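Local coordinates for possible substrate binding protein of ABC transporter system (Rhodopseudomonas palustris, PDB 3N0X) that probably binds branched-chain amino acids or related solutes as the substrate-binding component of an ABC transporter, at residues A130-I144 against R155-K167. Numbering follows the deposited sequence.
Sequences AISNAVAIGKQGVTI and RDGVAAFKEALAK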
loop_
_atom_site.group_PDB
_atom_site.type_symbol
_atom_site.label_atom_id
_atom_site.label_comp_id
_atom_site.label_asym_id
_atom_site.label_seq_id
_atom_site.Cartn_x
_atom_site.Cartn_y
_atom_site.Cartn_z
ATOM N N ALA A 130 -2.027 -5.881 -6.676
ATOM C CA ALA A 130 -2.086 -6.939 -7.646
ATOM C C ALA A 130 -2.326 -6.416 -9.052
ATOM O O ALA A 130 -1.687 -6.845 -10.001
ATOM C CB ALA A 130 -3.193 -7.961 -7.217
ATOM N N ILE A 131 -3.253 -5.468 -9.171
ATOM C CA ILE A 131 -3.576 -4.891 -10.442
ATOM C C ILE A 131 -2.394 -4.129 -11.059
ATOM O O ILE A 131 -2.103 -4.261 -12.259
ATOM C CB ILE A 131 -4.849 -3.995 -10.301
ATOM C CG1 ILE A 131 -6.055 -4.878 -10.033
ATOM C CG2 ILE A 131 -5.058 -3.142 -11.543
ATOM C CD1 ILE A 131 -7.302 -4.130 -9.504
ATOM N N SER A 132 -1.733 -3.304 -10.254
ATOM C CA SER A 132 -0.572 -2.598 -10.741
ATOM C C SER A 132 0.477 -3.578 -11.297
ATOM O O SER A 132 1.128 -3.285 -12.295
ATOM C CB SER A 132 0.044 -1.710 -9.644
ATOM O OG SER A 132 0.571 -2.463 -8.559
ATOM N N ASN A 133 0.682 -4.709 -10.642
ATOM C CA ASN A 133 1.604 -5.717 -11.172
ATOM C C ASN A 133 1.196 -6.267 -12.528
ATOM O O ASN A 133 2.011 -6.407 -13.430
ATOM C CB ASN A 133 1.842 -6.825 -10.141
ATOM C CG ASN A 133 2.890 -6.439 -9.131
ATOM O OD1 ASN A 133 4.082 -6.744 -9.334
ATOM N ND2 ASN A 133 2.492 -5.734 -8.073
ATOM N N ALA A 134 -0.095 -6.547 -12.691
ATOM C CA ALA A 134 -0.593 -7.066 -13.966
ATOM C C ALA A 134 -0.414 -6.049 -15.081
ATOM O O ALA A 134 0.007 -6.393 -16.189
ATOM C CB ALA A 134 -2.074 -7.475 -13.847
ATOM N N VAL A 135 -0.732 -4.776 -14.802
ATOM C CA VAL A 135 -0.595 -3.710 -15.774
ATOM C C VAL A 135 0.902 -3.477 -16.086
ATOM O O VAL A 135 1.261 -3.204 -17.258
ATOM C CB VAL A 135 -1.294 -2.419 -15.262
ATOM C CG1 VAL A 135 -0.932 -1.200 -16.111
ATOM C CG2 VAL A 135 -2.819 -2.661 -15.182
ATOM N N ALA A 136 1.768 -3.625 -15.084
ATOM C CA ALA A 136 3.189 -3.430 -15.294
ATOM C C ALA A 136 3.761 -4.483 -16.261
ATOM O O ALA A 136 4.439 -4.122 -17.240
ATOM C CB ALA A 136 3.947 -3.511 -13.953
ATOM N N ILE A 137 3.471 -5.765 -16.010
ATOM C CA ILE A 137 4.176 -6.825 -16.732
ATOM C C ILE A 137 3.402 -7.452 -17.884
ATOM O O ILE A 137 3.956 -8.165 -18.697
ATOM C CB ILE A 137 4.669 -7.923 -15.765
ATOM C CG1 ILE A 137 3.507 -8.784 -15.223
ATOM C CG2 ILE A 137 5.468 -7.277 -14.600
ATOM C CD1 ILE A 137 3.976 -9.981 -14.324
ATOM N N GLY A 138 2.105 -7.207 -17.927
ATOM C CA GLY A 138 1.254 -7.784 -18.973
ATOM C C GLY A 138 1.325 -7.042 -20.286
ATOM O O GLY A 138 0.992 -5.864 -20.376
ATOM N N LYS A 139 1.779 -7.719 -21.320
ATOM C CA LYS A 139 1.822 -7.123 -22.659
ATOM C C LYS A 139 1.613 -8.241 -23.662
ATOM O O LYS A 139 1.716 -9.441 -23.341
ATOM C CB LYS A 139 3.201 -6.484 -22.924
ATOM C CG LYS A 139 3.760 -5.547 -21.809
ATOM C CD LYS A 139 3.071 -4.183 -21.713
ATOM C CE LYS A 139 3.237 -3.572 -20.321
ATOM N NZ LYS A 139 4.645 -3.104 -20.034
ATOM N N GLN A 140 1.356 -7.851 -24.902
ATOM C CA GLN A 140 1.304 -8.825 -25.966
ATOM C C GLN A 140 2.657 -9.556 -26.039
ATOM O O GLN A 140 3.723 -8.957 -25.864
ATOM C CB GLN A 140 1.023 -8.094 -27.295
ATOM C CG GLN A 140 0.690 -9.039 -28.400
ATOM C CD GLN A 140 -0.618 -9.785 -28.144
ATOM O OE1 GLN A 140 -1.683 -9.168 -28.014
ATOM N NE2 GLN A 140 -0.543 -11.114 -28.075
ATOM N N GLY A 141 2.639 -10.849 -26.271
ATOM C CA GLY A 141 3.895 -11.618 -26.316
ATOM C C GLY A 141 4.423 -12.122 -24.973
ATOM O O GLY A 141 5.568 -12.603 -24.887
ATOM N N VAL A 142 3.599 -12.003 -23.937
ATOM C CA VAL A 142 3.946 -12.461 -22.595
ATOM C C VAL A 142 2.961 -13.541 -22.126
ATOM O O VAL A 142 1.745 -13.395 -22.293
ATOM C CB VAL A 142 3.890 -11.293 -21.603
ATOM C CG1 VAL A 142 4.102 -11.774 -20.158
ATOM C CG2 VAL A 142 4.924 -10.204 -21.970
ATOM N N THR A 143 3.503 -14.618 -21.533
ATOM C CA THR A 143 2.705 -15.655 -20.881
ATOM C C THR A 143 3.143 -15.710 -19.432
ATOM O O THR A 143 4.343 -15.720 -19.162
ATOM C CB THR A 143 2.898 -17.032 -21.544
ATOM O OG1 THR A 143 2.601 -16.890 -22.955
ATOM C CG2 THR A 143 1.963 -18.107 -20.922
ATOM N N ILE A 144 2.157 -15.775 -18.524
ATOM C CA ILE A 144 2.368 -15.731 -17.103
ATOM C C ILE A 144 1.803 -16.992 -16.440
ATOM O O ILE A 144 0.767 -17.520 -16.842
ATOM C CB ILE A 144 1.711 -14.470 -16.511
ATOM C CG1 ILE A 144 2.493 -13.260 -17.028
ATOM C CG2 ILE A 144 1.727 -14.484 -14.970
ATOM C CD1 ILE A 144 1.789 -12.005 -16.953
ATOM N N ARG A 155 -5.547 -15.965 -3.044
ATOM C CA ARG A 155 -6.579 -16.176 -4.055
ATOM C C ARG A 155 -7.201 -14.890 -4.564
ATOM O O ARG A 155 -7.394 -14.739 -5.754
ATOM C CB ARG A 155 -7.648 -17.115 -3.530
ATOM C CG ARG A 155 -7.067 -18.487 -3.291
ATOM C CD ARG A 155 -8.079 -19.531 -3.417
ATOM N NE ARG A 155 -7.512 -20.874 -3.356
ATOM C CZ ARG A 155 -7.587 -21.789 -4.319
ATOM N NH1 ARG A 155 -8.177 -21.537 -5.491
ATOM N NH2 ARG A 155 -7.076 -22.985 -4.109
ATOM N N ASP A 156 -7.487 -13.954 -3.661
ATOM C CA ASP A 156 -8.108 -12.722 -4.060
ATOM C C ASP A 156 -7.098 -11.859 -4.830
ATOM O O ASP A 156 -7.468 -11.156 -5.774
ATOM C CB ASP A 156 -8.639 -11.968 -2.868
ATOM C CG ASP A 156 -9.779 -12.700 -2.141
ATOM O OD1 ASP A 156 -10.332 -13.703 -2.665
ATOM O OD2 ASP A 156 -10.094 -12.284 -0.999
ATOM N N GLY A 157 -5.819 -11.931 -4.450
ATOM C CA GLY A 157 -4.778 -11.170 -5.160
ATOM C C GLY A 157 -4.633 -11.680 -6.579
ATOM O O GLY A 157 -4.596 -10.908 -7.539
ATOM N N VAL A 158 -4.559 -12.995 -6.738
ATOM C CA VAL A 158 -4.453 -13.545 -8.099
ATOM C C VAL A 158 -5.718 -13.273 -8.890
ATOM O O VAL A 158 -5.644 -12.949 -10.071
ATOM C CB VAL A 158 -4.081 -15.028 -8.115
ATOM C CG1 VAL A 158 -4.196 -15.616 -9.569
ATOM C CG2 VAL A 158 -2.677 -15.265 -7.549
ATOM N N ALA A 159 -6.886 -13.320 -8.240
ATOM C CA ALA A 159 -8.109 -12.985 -8.955
ATOM C C ALA A 159 -8.062 -11.590 -9.533
ATOM O O ALA A 159 -8.443 -11.350 -10.689
ATOM C CB ALA A 159 -9.359 -13.179 -8.044
ATOM N N ALA A 160 -7.612 -10.630 -8.733
ATOM C CA ALA A 160 -7.513 -9.223 -9.170
ATOM C C ALA A 160 -6.491 -9.044 -10.304
ATOM O O ALA A 160 -6.719 -8.340 -11.296
ATOM C CB ALA A 160 -7.191 -8.322 -7.985
ATOM N N PHE A 161 -5.346 -9.705 -10.129
ATOM C CA PHE A 161 -4.301 -9.719 -11.137
ATOM C C PHE A 161 -4.837 -10.258 -12.462
ATOM O O PHE A 161 -4.585 -9.660 -13.510
ATOM C CB PHE A 161 -3.118 -10.571 -10.586
ATOM C CG PHE A 161 -1.967 -10.759 -11.519
ATOM C CD1 PHE A 161 -1.934 -11.824 -12.406
ATOM C CD2 PHE A 161 -0.861 -9.898 -11.462
ATOM C CE1 PHE A 161 -0.837 -12.015 -13.244
ATOM C CE2 PHE A 161 0.255 -10.111 -12.270
ATOM C CZ PHE A 161 0.251 -11.155 -13.199
ATOM N N LYS A 162 -5.531 -11.413 -12.403
ATOM C CA LYS A 162 -6.048 -12.135 -13.587
ATOM C C LYS A 162 -7.051 -11.282 -14.354
ATOM O O LYS A 162 -6.997 -11.180 -15.563
ATOM C CB LYS A 162 -6.684 -13.453 -13.142
ATOM C CG LYS A 162 -7.396 -14.275 -14.204
ATOM C CD LYS A 162 -7.868 -15.554 -13.511
ATOM C CE LYS A 162 -8.499 -16.551 -14.460
ATOM N NZ LYS A 162 -8.816 -17.783 -13.673
ATOM N N GLU A 163 -7.923 -10.611 -13.632
ATOM C CA GLU A 163 -8.897 -9.758 -14.293
ATOM C C GLU A 163 -8.214 -8.581 -15.006
ATOM O O GLU A 163 -8.559 -8.276 -16.159
ATOM C CB GLU A 163 -9.984 -9.340 -13.310
ATOM C CG GLU A 163 -11.042 -8.399 -13.880
ATOM C CD GLU A 163 -11.869 -8.976 -15.036
ATOM O OE1 GLU A 163 -12.012 -10.218 -15.163
ATOM O OE2 GLU A 163 -12.401 -8.157 -15.818
ATOM N N ALA A 164 -7.248 -7.910 -14.352
ATOM C CA ALA A 164 -6.504 -6.846 -15.020
ATOM C C ALA A 164 -5.673 -7.330 -16.205
ATOM O O ALA A 164 -5.505 -6.630 -17.210
ATOM C CB ALA A 164 -5.598 -6.093 -13.996
ATOM N N LEU A 165 -5.101 -8.521 -16.060
ATOM C CA LEU A 165 -4.228 -9.062 -17.071
ATOM C C LEU A 165 -4.975 -9.292 -18.363
ATOM O O LEU A 165 -4.380 -9.186 -19.439
ATOM C CB LEU A 165 -3.579 -10.349 -16.591
ATOM C CG LEU A 165 -2.356 -10.778 -17.414
ATOM C CD1 LEU A 165 -1.132 -9.947 -16.948
ATOM C CD2 LEU A 165 -2.108 -12.312 -17.254
ATOM N N ALA A 166 -6.266 -9.596 -18.254
ATOM C CA ALA A 166 -7.074 -9.953 -19.439
ATOM C C ALA A 166 -7.127 -8.854 -20.493
ATOM O O ALA A 166 -7.198 -9.138 -21.680
ATOM C CB ALA A 166 -8.506 -10.410 -19.016
ATOM N N LYS A 167 -7.000 -7.601 -20.074
ATOM C CA LYS A 167 -7.082 -6.485 -20.977
ATOM C C LYS A 167 -5.699 -6.069 -21.534
ATOM O O LYS A 167 -5.614 -5.182 -22.385
ATOM C CB LYS A 167 -7.765 -5.319 -20.242
ATOM C CG LYS A 167 -8.638 -5.793 -19.043
#
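Phe161 projects from helix 155-165 as a knob into a hole on helix 130-137 made by Ala130, Asn133, Ala134 and Ile137. Phe161 CB lies 4.3 Å from Ala130 CB. With CG anti to the backbone N (chi1 177°), the ring is carried over to the neighbouring helix, where CG lies against Ala134 CB. Phe161 CD2 meets Ala130 O at the ring edge, 3.5 Å away, and CE2 lies against the backbone of Ala134. Over one face, displaced toward the rim, sits Ala134 CB, a CH-pi contact 4.0 Å from the Phe161 ring centroid. At the far edge, CZ touches Ile137 CD1, while Phe161 CE1 reaches Ile144 CG2 at 4.0 Å on strand 142-144; Trp206 stacks with the ring as well. Cutting Phe161 back to an alanine is likely to leave this hole unfilled and strip Ala134 CB and Ile144 CG2 of their partner. One turn on, Leu165 CD1 meets Ile144 CD1 tip to tip at 3.6 Å. Small residues let the helix axes approach to 7.8 Å at a crossing angle of -37°: Ala134 CB lies 3.8 Å from Ala164 CB. Two helices thus pack on one face of a parallel sheet, strand 142-149 and helix 152-165 opening a beta-alpha-beta unit of a periplasmic binding protein lobe.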